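Local coordinates for CBS domain-containing protein CBSX2, chloroplastic (Arabidopsis thaliana, PDB 4GQY) that binds adenosine monophosphate between its two CBS domains, changes from a bent to a flat shape on doing so, and probably regulates chloroplast thioredoxin, at residues 21-26 and 98-103; 36-41 and 53-58; 109-114 and 132-137. One frame throughout, in Å; residues are numbered along the deposited sequence.

Interaction 1: 21-26 and 98-103; sequences PSTSVD and KVVGDL
Three backbone hydrogen bonds join Pro21, Thr23 and Val25 to Gly101, Val100 and Lys98, around a single beta bridge between Ser24 and Val99. The bridge joins the residues just before helix 25-35, in the first CBS domain, to those just before the short, weakly bonded helix 100-103. Gly101 N reaches Pro21 O at 2.8 Å, in the carbonyl plane and on a lone pair; having no beta carbon, Gly101 does not press on that oxygen. Val100 N points almost straight down the carbonyl of Thr23, 2.8 Å from Thr23 O. Val25 N closes on Lys98 O at 2.7 Å, but from 42° above the carbonyl plane, and Ser24 CA adds a CH...O contact to the same oxygen.

Two side-chain oxygens shape the turns. Ser24 OG sits between its own backbone N and carbonyl carbon (chi1 67°), where it N-caps helix 25-35 by accepting from Asp27 N. Asp102 OD2 takes Lys98 N on its anti lone pair and Val99 N from above the carboxylate plane, so one carboxylate oxygen holds two successive backbone N-H groups ahead of helix 100-103.

The apolar contacts involve the buried Val25, Val100 and Leu103. Val25 and Leu103 both also pack on Leu58 and Leu61, a place suited to branched aliphatic side chains, and Val25 CG2 stands 3.9 Å from Leu103 CD1. Thr23 lies alongside Val100, both pointing the same way, with Thr23 CB 3.7 Å from Val100 CG2.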
loop_
_atom_site.group_PDB
_atom_site.type_symbol
_atom_site.label_atom_id
_atom_site.label_comp_id
_atom_site.label_asym_id
_atom_site.label_seq_id
_atom_site.Cartn_x
_atom_site.Cartn_y
_atom_site.Cartn_z
ATOM N N PRO A 21 12.947 15.795 15.520
ATOM C CA PRO A 21 11.589 16.325 15.619
ATOM C C PRO A 21 11.586 17.811 15.946
ATOM O O PRO A 21 10.651 18.521 15.524
ATOM C CB PRO A 21 10.995 15.526 16.786
ATOM C CG PRO A 21 11.685 14.217 16.708
ATOM C CD PRO A 21 13.100 14.539 16.284
ATOM N N SER A 22 12.618 18.269 16.662
ATOM C CA SER A 22 12.670 19.645 17.157
ATOM C C SER A 22 13.281 20.589 16.137
ATOM O O SER A 22 13.269 21.819 16.318
ATOM C CB SER A 22 13.450 19.720 18.483
ATOM O OG SER A 22 14.854 19.596 18.288
ATOM N N THR A 23 13.823 20.014 15.068
ATOM C CA THR A 23 14.271 20.808 13.929
ATOM C C THR A 23 13.101 21.647 13.428
ATOM O O THR A 23 11.978 21.160 13.335
ATOM C CB THR A 23 14.745 19.910 12.801
ATOM O OG1 THR A 23 15.749 19.023 13.307
ATOM C CG2 THR A 23 15.313 20.736 11.679
ATOM N N SER A 24 13.346 22.915 13.128
ATOM C CA SER A 24 12.259 23.777 12.687
ATOM C C SER A 24 11.971 23.478 11.231
ATOM O O SER A 24 12.854 23.014 10.497
ATOM C CB SER A 24 12.654 25.241 12.812
ATOM O OG SER A 24 13.693 25.539 11.895
ATOM N N VAL A 25 10.738 23.748 10.810
ATOM C CA VAL A 25 10.360 23.533 9.426
ATOM C C VAL A 25 11.247 24.329 8.474
ATOM O O VAL A 25 11.609 23.840 7.410
ATOM C CB VAL A 25 8.885 23.873 9.180
ATOM C CG1 VAL A 25 8.585 23.850 7.680
ATOM C CG2 VAL A 25 7.976 22.890 9.927
ATOM N N ASP A 26 11.604 25.547 8.858
ATOM C CA ASP A 26 12.427 26.391 8.000
ATOM C C ASP A 26 13.767 25.736 7.766
ATOM O O ASP A 26 14.221 25.619 6.620
ATOM C CB ASP A 26 12.621 27.771 8.631
ATOM C CG ASP A 26 11.339 28.580 8.654
ATOM O OD1 ASP A 26 10.583 28.507 7.662
ATOM O OD2 ASP A 26 11.083 29.281 9.660
ATOM N N LYS A 98 5.547 24.066 12.958
ATOM C CA LYS A 98 6.732 24.892 13.112
ATOM C C LYS A 98 7.967 24.000 13.200
ATOM O O LYS A 98 9.079 24.419 12.849
ATOM C CB LYS A 98 6.612 25.727 14.384
ATOM C CG LYS A 98 5.322 26.513 14.498
ATOM C CD LYS A 98 5.320 27.715 13.577
ATOM C CE LYS A 98 6.426 28.703 13.966
ATOM N NZ LYS A 98 6.360 29.979 13.191
ATOM N N VAL A 99 7.778 22.766 13.671
ATOM C CA VAL A 99 8.892 21.823 13.709
ATOM C C VAL A 99 8.599 20.554 12.912
ATOM O O VAL A 99 7.429 20.248 12.630
ATOM C CB VAL A 99 9.272 21.460 15.155
ATOM C CG1 VAL A 99 9.660 22.718 15.918
ATOM C CG2 VAL A 99 8.105 20.707 15.851
ATOM N N VAL A 100 9.665 19.821 12.567
ATOM C CA VAL A 100 9.559 18.581 11.794
ATOM C C VAL A 100 8.597 17.602 12.459
ATOM O O VAL A 100 7.841 16.910 11.783
ATOM C CB VAL A 100 10.935 17.905 11.613
ATOM C CG1 VAL A 100 10.789 16.518 10.963
ATOM C CG2 VAL A 100 11.848 18.767 10.780
ATOM N N GLY A 101 8.620 17.556 13.787
ATOM C CA GLY A 101 7.677 16.745 14.540
ATOM C C GLY A 101 6.228 16.980 14.135
ATOM O O GLY A 101 5.421 16.041 14.145
ATOM N N ASP A 102 5.879 18.213 13.773
ATOM C CA ASP A 102 4.506 18.491 13.356
ATOM C C ASP A 102 4.175 17.933 11.978
ATOM O O ASP A 102 2.999 17.776 11.651
ATOM C CB ASP A 102 4.235 19.993 13.311
ATOM C CG ASP A 102 4.334 20.653 14.664
ATOM O OD1 ASP A 102 3.953 20.025 15.675
ATOM O OD2 ASP A 102 4.794 21.812 14.700
ATOM N N LEU A 103 5.196 17.678 11.155
ATOM C CA LEU A 103 4.966 17.313 9.751
ATOM C C LEU A 103 5.294 15.862 9.421
ATOM O O LEU A 103 4.697 15.295 8.510
ATOM C CB LEU A 103 5.742 18.239 8.811
ATOM C CG LEU A 103 5.008 19.526 8.395
ATOM C CD1 LEU A 103 4.883 20.488 9.541
ATOM C CD2 LEU A 103 5.697 20.206 7.232
HETATM O O HOH W 1 9.883 27.077 10.986
#

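Interaction 2: 36-41 and 53-58; sequences KVTGLP and VSDYDL. With AMP (adenosine monophosphate), chain E.
Residues 38-40 and 53-55 run antiparallel, their directions 163° apart, in the hairpin of the first CBS domain. Leu40 and Val53 form a hydrogen-bonded pair, with Leu40 N 2.8 Å from Val53 O and Val53 N 3.0 Å from Leu40 O. Gly39 faces Ser54 as a non-hydrogen-bonded pair, and Asp55 N then bonds Thr38 O as the second segment turns into helix 55-58. Leu40 CB meets Val53 CG1 on one face of the sheet, where aliphatic residues suit the buried interior.

Ser54 and Asp57 form a capping box: Ser54 OG accepts from Tyr56 N at 2.8 Å, while Asp57 OD2 takes Ser54 N at 2.6 Å. With chi1 at 157°, Ser54 OG lies anti to the residue's own backbone N and also donates to AMP O3P at 2.6 Å. Asp57 holds both ribose hydroxyls, OD1 accepting from AMP O3' at 2.6 Å and OD2 from AMP O2' at 2.7 Å. Lys94 forms a salt bridge with Asp57, and Arg147 of the third subunit with Asp55. The same two side chains that start the helix thus bind phosphate and ribose, as in other nucleotide-binding CBS domains, which suggests that the helix start and the nucleotide grip depend on each other.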
loop_
_atom_site.group_PDB
_atom_site.type_symbol
_atom_site.label_atom_id
_atom_site.label_comp_id
_atom_site.label_asym_id
_atom_site.label_seq_id
_atom_site.Cartn_x
_atom_site.Cartn_y
_atom_site.Cartn_z
ATOM N N LYS A 36 19.386 19.222 -2.315
ATOM C CA LYS A 36 18.673 18.597 -3.428
ATOM C C LYS A 36 18.288 17.151 -3.132
ATOM O O LYS A 36 18.738 16.224 -3.802
ATOM C CB LYS A 36 19.472 18.693 -4.743
ATOM C CG LYS A 36 19.648 20.119 -5.256
ATOM C CD LYS A 36 20.283 20.164 -6.649
ATOM C CE LYS A 36 20.973 21.514 -6.887
ATOM N NZ LYS A 36 20.598 22.136 -8.187
ATOM N N VAL A 37 17.461 16.953 -2.115
ATOM C CA VAL A 37 16.898 15.638 -1.877
ATOM C C VAL A 37 15.416 15.818 -1.665
ATOM O O VAL A 37 14.941 16.932 -1.420
ATOM C CB VAL A 37 17.517 14.940 -0.659
ATOM C CG1 VAL A 37 19.038 14.803 -0.836
ATOM C CG2 VAL A 37 17.167 15.696 0.622
ATOM N N THR A 38 14.692 14.713 -1.738
ATOM C CA THR A 38 13.242 14.754 -1.797
ATOM C C THR A 38 12.631 14.441 -0.444
ATOM O O THR A 38 11.413 14.482 -0.304
ATOM C CB THR A 38 12.741 13.730 -2.810
ATOM O OG1 THR A 38 13.302 12.451 -2.487
ATOM C CG2 THR A 38 13.170 14.118 -4.199
ATOM N N GLY A 39 13.477 14.116 0.539
ATOM C CA GLY A 39 13.024 13.834 1.890
ATOM C C GLY A 39 14.167 13.602 2.884
ATOM O O GLY A 39 15.318 13.355 2.503
ATOM N N LEU A 40 13.839 13.656 4.170
ATOM C CA LEU A 40 14.823 13.556 5.227
ATOM C C LEU A 40 14.426 12.542 6.270
ATOM O O LEU A 40 13.290 12.549 6.763
ATOM C CB LEU A 40 14.984 14.909 5.922
ATOM C CG LEU A 40 15.324 16.114 5.055
ATOM C CD1 LEU A 40 15.197 17.406 5.843
ATOM C CD2 LEU A 40 16.707 15.959 4.476
ATOM N N PRO A 41 15.369 11.666 6.630
ATOM C CA PRO A 41 15.141 10.825 7.800
ATOM C C PRO A 41 15.117 11.707 9.045
ATOM O O PRO A 41 15.866 12.691 9.111
ATOM C CB PRO A 41 16.369 9.908 7.815
ATOM C CG PRO A 41 17.394 10.611 7.006
ATOM C CD PRO A 41 16.620 11.327 5.935
ATOM N N VAL A 53 10.350 12.843 7.081
ATOM C CA VAL A 53 9.630 13.998 6.553
ATOM C C VAL A 53 9.970 14.166 5.073
ATOM O O VAL A 53 11.133 14.143 4.687
ATOM C CB VAL A 53 9.886 15.279 7.385
ATOM C CG1 VAL A 53 11.340 15.690 7.335
ATOM C CG2 VAL A 53 8.973 16.407 6.915
ATOM N N SER A 54 8.940 14.288 4.249
ATOM C CA SER A 54 9.102 14.299 2.804
ATOM C C SER A 54 8.700 15.659 2.239
ATOM O O SER A 54 7.949 16.414 2.888
ATOM C CB SER A 54 8.243 13.173 2.193
ATOM O OG SER A 54 7.918 13.413 0.838
ATOM N N ASP A 55 9.210 15.988 1.050
ATOM C CA ASP A 55 8.660 17.128 0.303
ATOM C C ASP A 55 7.124 17.029 0.221
ATOM O O ASP A 55 6.417 18.052 0.290
ATOM C CB ASP A 55 9.301 17.280 -1.090
ATOM C CG ASP A 55 9.227 15.996 -1.950
ATOM O OD1 ASP A 55 8.403 15.079 -1.668
ATOM O OD2 ASP A 55 10.010 15.909 -2.939
ATOM N N TYR A 56 6.609 15.802 0.137
ATOM C CA TYR A 56 5.162 15.596 0.146
ATOM C C TYR A 56 4.546 16.237 1.371
ATOM O O TYR A 56 3.522 16.927 1.270
ATOM C CB TYR A 56 4.782 14.119 0.141
ATOM C CG TYR A 56 3.281 13.926 0.012
ATOM C CD1 TYR A 56 2.640 14.164 -1.202
ATOM C CD2 TYR A 56 2.504 13.535 1.099
ATOM C CE1 TYR A 56 1.278 14.017 -1.332
ATOM C CE2 TYR A 56 1.132 13.380 0.979
ATOM C CZ TYR A 56 0.531 13.613 -0.236
ATOM O OH TYR A 56 -0.827 13.452 -0.353
ATOM N N ASP A 57 5.168 15.991 2.521
ATOM C CA ASP A 57 4.690 16.537 3.789
ATOM C C ASP A 57 4.756 18.076 3.831
ATOM O O ASP A 57 3.872 18.717 4.389
ATOM C CB ASP A 57 5.492 15.926 4.942
ATOM C CG ASP A 57 5.433 14.407 4.945
ATOM O OD1 ASP A 57 4.305 13.875 4.845
ATOM O OD2 ASP A 57 6.504 13.744 5.022
ATOM N N LEU A 58 5.778 18.673 3.217
ATOM C CA LEU A 58 5.878 20.139 3.210
ATOM C C LEU A 58 4.819 20.768 2.301
ATOM O O LEU A 58 4.409 21.908 2.520
ATOM C CB LEU A 58 7.274 20.596 2.777
ATOM C CG LEU A 58 8.443 20.129 3.649
ATOM C CD1 LEU A 58 9.789 20.575 3.063
ATOM C CD2 LEU A 58 8.283 20.664 5.046
HETATM P P AMP E . 7.020 10.135 -0.473
HETATM O O1P AMP E . 6.139 10.478 -1.664
HETATM O O2P AMP E . 7.431 8.664 -0.395
HETATM O O3P AMP E . 8.152 11.127 -0.278
HETATM O "O5'" AMP E . 6.116 10.379 0.816
HETATM C "C5'" AMP E . 4.710 10.204 0.775
HETATM C "C4'" AMP E . 4.133 10.133 2.169
HETATM O "O4'" AMP E . 4.503 8.860 2.770
HETATM C "C3'" AMP E . 4.608 11.212 3.138
HETATM O "O3'" AMP E . 3.577 11.481 4.091
HETATM C "C2'" AMP E . 5.765 10.529 3.862
HETATM O "O2'" AMP E . 6.035 11.065 5.142
HETATM C "C1'" AMP E . 5.279 9.077 3.941
HETATM N N9 AMP E . 6.373 8.103 3.910
HETATM C C8 AMP E . 7.442 8.211 3.086
HETATM N N7 AMP E . 8.301 7.168 3.252
HETATM C C5 AMP E . 7.774 6.377 4.201
HETATM C C6 AMP E . 8.172 5.130 4.868
HETATM N N6 AMP E . 9.323 4.511 4.513
HETATM N N1 AMP E . 7.344 4.628 5.813
HETATM C C2 AMP E . 6.193 5.226 6.168
HETATM N N3 AMP E . 5.785 6.376 5.613
HETATM C C4 AMP E . 6.514 6.992 4.644
#

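Interaction 3: 109-114 and 132-137; sequences LVVRDS and LPVVDA. With AMP (adenosine monophosphate), chain E.
Beside the adenine site of the AMP pocket, in the second CBS domain, Val111 bridges Val134 and so fastens an extended loop to strand 131-135. Val111 supplies both bonds of the bridge: its N donates to Pro133 O at 3.3 Å, and its O accepts from Val135 N at 3.1 Å. Val134 CA adds a CH...O contact to Val111 O.

At one end, the loop reads the base with its backbone. Leu109 N donates to AMP N1 at 2.7 Å, and AMP N6 donates back to Leu109 O at 3.0 Å, a donor and an acceptor that match N1 and the amino group of adenine. Pro133 lays its ring beside the same amino group, Pro133 CD being 3.5 Å from AMP N6, where a proline brings carbon surface and no competing N-H.

Farther along, the valines, beta-branched and so at home in an extended chain, pack on one another and on Leu132 and Pro133. Val110 crosses Val135 at about a right angle, CG2 to CG2 at 3.7 Å, and its other methyl faces Pro133. Val111 CG1 meets Leu132 CD1 at 4.0 Å, also at about a right angle. At the exposed end, Arg112 bends at chi2 (-71°) and chi3 (-57°), folding back so that one face of its guanidinium lies over Ala137 N, 3.8 Å above the plane.

Helix 117-127 packs against Val111 and Leu132 through Leu123, while Ile142 and Ile144 of strand 141-146 pack on Val134 and Pro133. From the first CBS domain, Leu49 of strand 49-54 touches Val110, Pro133 and Val135, which places the contact against the hairpin of the other repeat.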
loop_
_atom_site.group_PDB
_atom_site.type_symbol
_atom_site.label_atom_id
_atom_site.label_comp_id
_atom_site.label_asym_id
_atom_site.label_seq_id
_atom_site.Cartn_x
_atom_site.Cartn_y
_atom_site.Cartn_z
ATOM N N LEU A 109 7.948 2.633 7.606
ATOM C CA LEU A 109 8.376 1.303 7.203
ATOM C C LEU A 109 9.859 1.372 6.890
ATOM O O LEU A 109 10.334 2.351 6.293
ATOM C CB LEU A 109 7.631 0.830 5.952
ATOM C CG LEU A 109 6.128 0.586 6.061
ATOM C CD1 LEU A 109 5.589 -0.055 4.795
ATOM C CD2 LEU A 109 5.811 -0.258 7.286
ATOM N N VAL A 110 10.585 0.331 7.286
ATOM C CA VAL A 110 12.031 0.299 7.123
ATOM C C VAL A 110 12.514 -1.078 6.691
ATOM O O VAL A 110 11.766 -2.059 6.783
ATOM C CB VAL A 110 12.770 0.693 8.417
ATOM C CG1 VAL A 110 12.348 2.091 8.870
ATOM C CG2 VAL A 110 12.546 -0.359 9.520
ATOM N N VAL A 111 13.754 -1.119 6.200
ATOM C CA VAL A 111 14.437 -2.369 5.871
ATOM C C VAL A 111 15.789 -2.444 6.573
ATOM O O VAL A 111 16.268 -1.441 7.141
ATOM C CB VAL A 111 14.697 -2.490 4.373
ATOM C CG1 VAL A 111 13.371 -2.595 3.617
ATOM C CG2 VAL A 111 15.535 -1.287 3.887
ATOM N N ARG A 112 16.394 -3.632 6.524
ATOM C CA ARG A 112 17.741 -3.868 7.047
ATOM C C ARG A 112 18.734 -3.775 5.891
ATOM O O ARG A 112 18.352 -3.979 4.732
ATOM C CB ARG A 112 17.812 -5.283 7.648
ATOM C CG ARG A 112 16.896 -5.519 8.855
ATOM C CD ARG A 112 17.419 -4.745 10.066
ATOM N NE ARG A 112 18.798 -5.156 10.335
ATOM C CZ ARG A 112 19.120 -6.211 11.086
ATOM N NH1 ARG A 112 18.154 -6.926 11.662
ATOM N NH2 ARG A 112 20.399 -6.549 11.277
ATOM N N ASP A 113 20.004 -3.491 6.189
ATOM C CA ASP A 113 21.021 -3.437 5.138
ATOM C C ASP A 113 21.265 -4.793 4.476
ATOM O O ASP A 113 21.768 -4.857 3.346
ATOM C CB ASP A 113 22.335 -2.802 5.627
ATOM C CG ASP A 113 23.001 -3.571 6.783
ATOM O OD1 ASP A 113 22.393 -4.481 7.396
ATOM O OD2 ASP A 113 24.157 -3.228 7.101
ATOM N N SER A 114 20.893 -5.867 5.183
ATOM C CA SER A 114 21.055 -7.230 4.688
ATOM C C SER A 114 19.770 -7.745 4.082
ATOM O O SER A 114 19.705 -8.897 3.643
ATOM C CB SER A 114 21.463 -8.159 5.827
ATOM O OG SER A 114 20.605 -7.974 6.941
ATOM N N LEU A 132 13.072 3.992 1.464
ATOM C CA LEU A 132 13.052 3.156 2.659
ATOM C C LEU A 132 14.254 3.504 3.498
ATOM O O LEU A 132 15.401 3.284 3.082
ATOM C CB LEU A 132 13.121 1.688 2.276
ATOM C CG LEU A 132 11.871 1.336 1.492
ATOM C CD1 LEU A 132 11.997 -0.035 0.860
ATOM C CD2 LEU A 132 10.738 1.404 2.475
ATOM N N PRO A 133 14.006 4.071 4.674
ATOM C CA PRO A 133 15.104 4.297 5.607
ATOM C C PRO A 133 15.624 2.919 6.021
ATOM O O PRO A 133 14.851 1.969 6.112
ATOM C CB PRO A 133 14.429 4.996 6.785
ATOM C CG PRO A 133 13.124 5.504 6.257
ATOM C CD PRO A 133 12.706 4.457 5.248
ATOM N N VAL A 134 16.935 2.808 6.174
ATOM C CA VAL A 134 17.600 1.547 6.478
ATOM C C VAL A 134 18.152 1.655 7.882
ATOM O O VAL A 134 18.915 2.594 8.165
ATOM C CB VAL A 134 18.783 1.315 5.518
ATOM C CG1 VAL A 134 19.287 -0.134 5.641
ATOM C CG2 VAL A 134 18.364 1.603 4.083
ATOM N N VAL A 135 17.769 0.713 8.753
ATOM C CA VAL A 135 18.163 0.739 10.169
ATOM C C VAL A 135 18.898 -0.546 10.586
ATOM O O VAL A 135 18.785 -1.576 9.917
ATOM C CB VAL A 135 16.948 0.913 11.111
ATOM C CG1 VAL A 135 16.235 2.241 10.867
ATOM C CG2 VAL A 135 15.990 -0.239 10.930
ATOM N N ASP A 136 19.644 -0.501 11.690
ATOM C CA ASP A 136 20.265 -1.734 12.190
ATOM C C ASP A 136 19.269 -2.506 13.071
ATOM O O ASP A 136 18.081 -2.156 13.108
ATOM C CB ASP A 136 21.569 -1.450 12.945
ATOM C CG ASP A 136 21.374 -0.521 14.138
ATOM O OD1 ASP A 136 20.294 -0.544 14.774
ATOM O OD2 ASP A 136 22.321 0.225 14.466
ATOM N N ALA A 137 19.756 -3.529 13.783
ATOM C CA ALA A 137 18.910 -4.364 14.653
ATOM C C ALA A 137 18.286 -3.599 15.819
ATOM O O ALA A 137 17.254 -4.016 16.362
ATOM C CB ALA A 137 19.706 -5.575 15.181
HETATM P P AMP E . 7.020 10.135 -0.473
HETATM O O1P AMP E . 6.139 10.478 -1.664
HETATM O O2P AMP E . 7.431 8.664 -0.395
HETATM O O3P AMP E . 8.152 11.127 -0.278
HETATM O "O5'" AMP E . 6.116 10.379 0.816
HETATM C "C5'" AMP E . 4.710 10.204 0.775
HETATM C "C4'" AMP E . 4.133 10.133 2.169
HETATM O "O4'" AMP E . 4.503 8.860 2.770
HETATM C "C3'" AMP E . 4.608 11.212 3.138
HETATM O "O3'" AMP E . 3.577 11.481 4.091
HETATM C "C2'" AMP E . 5.765 10.529 3.862
HETATM O "O2'" AMP E . 6.035 11.065 5.142
HETATM C "C1'" AMP E . 5.279 9.077 3.941
HETATM N N9 AMP E . 6.373 8.103 3.910
HETATM C C8 AMP E . 7.442 8.211 3.086
HETATM N N7 AMP E . 8.301 7.168 3.252
HETATM C C5 AMP E . 7.774 6.377 4.201
HETATM C C6 AMP E . 8.172 5.130 4.868
HETATM N N6 AMP E . 9.323 4.511 4.513
HETATM N N1 AMP E . 7.344 4.628 5.813
HETATM C C2 AMP E . 6.193 5.226 6.168
HETATM N N3 AMP E . 5.785 6.376 5.613
HETATM C C4 AMP E . 6.514 6.992 4.644
#

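Overall arrangement
Interaction 2 is the most buried, while interactions 1 and 3 run from buried aliphatic residues to exposed ends. Interaction 1 ties 21-26 of the first CBS domain to 98-103, within the sequence range of the second, and touches interaction 2 through Leu103 with Leu58 and Val100 with Val53, so aliphatic packing runs from one to the other. Interaction 3 belongs to the second domain, with its centre about 23 Å from that of interaction 1, on the opposite side of the chain's centre. Interactions 2 and 3 do not touch, yet AMP joins them: 53-58 supplies side-chain oxygens for phosphate and ribose, 109-114 backbone atoms for adenine. Interaction 1 is mainly backbone bonding with capping.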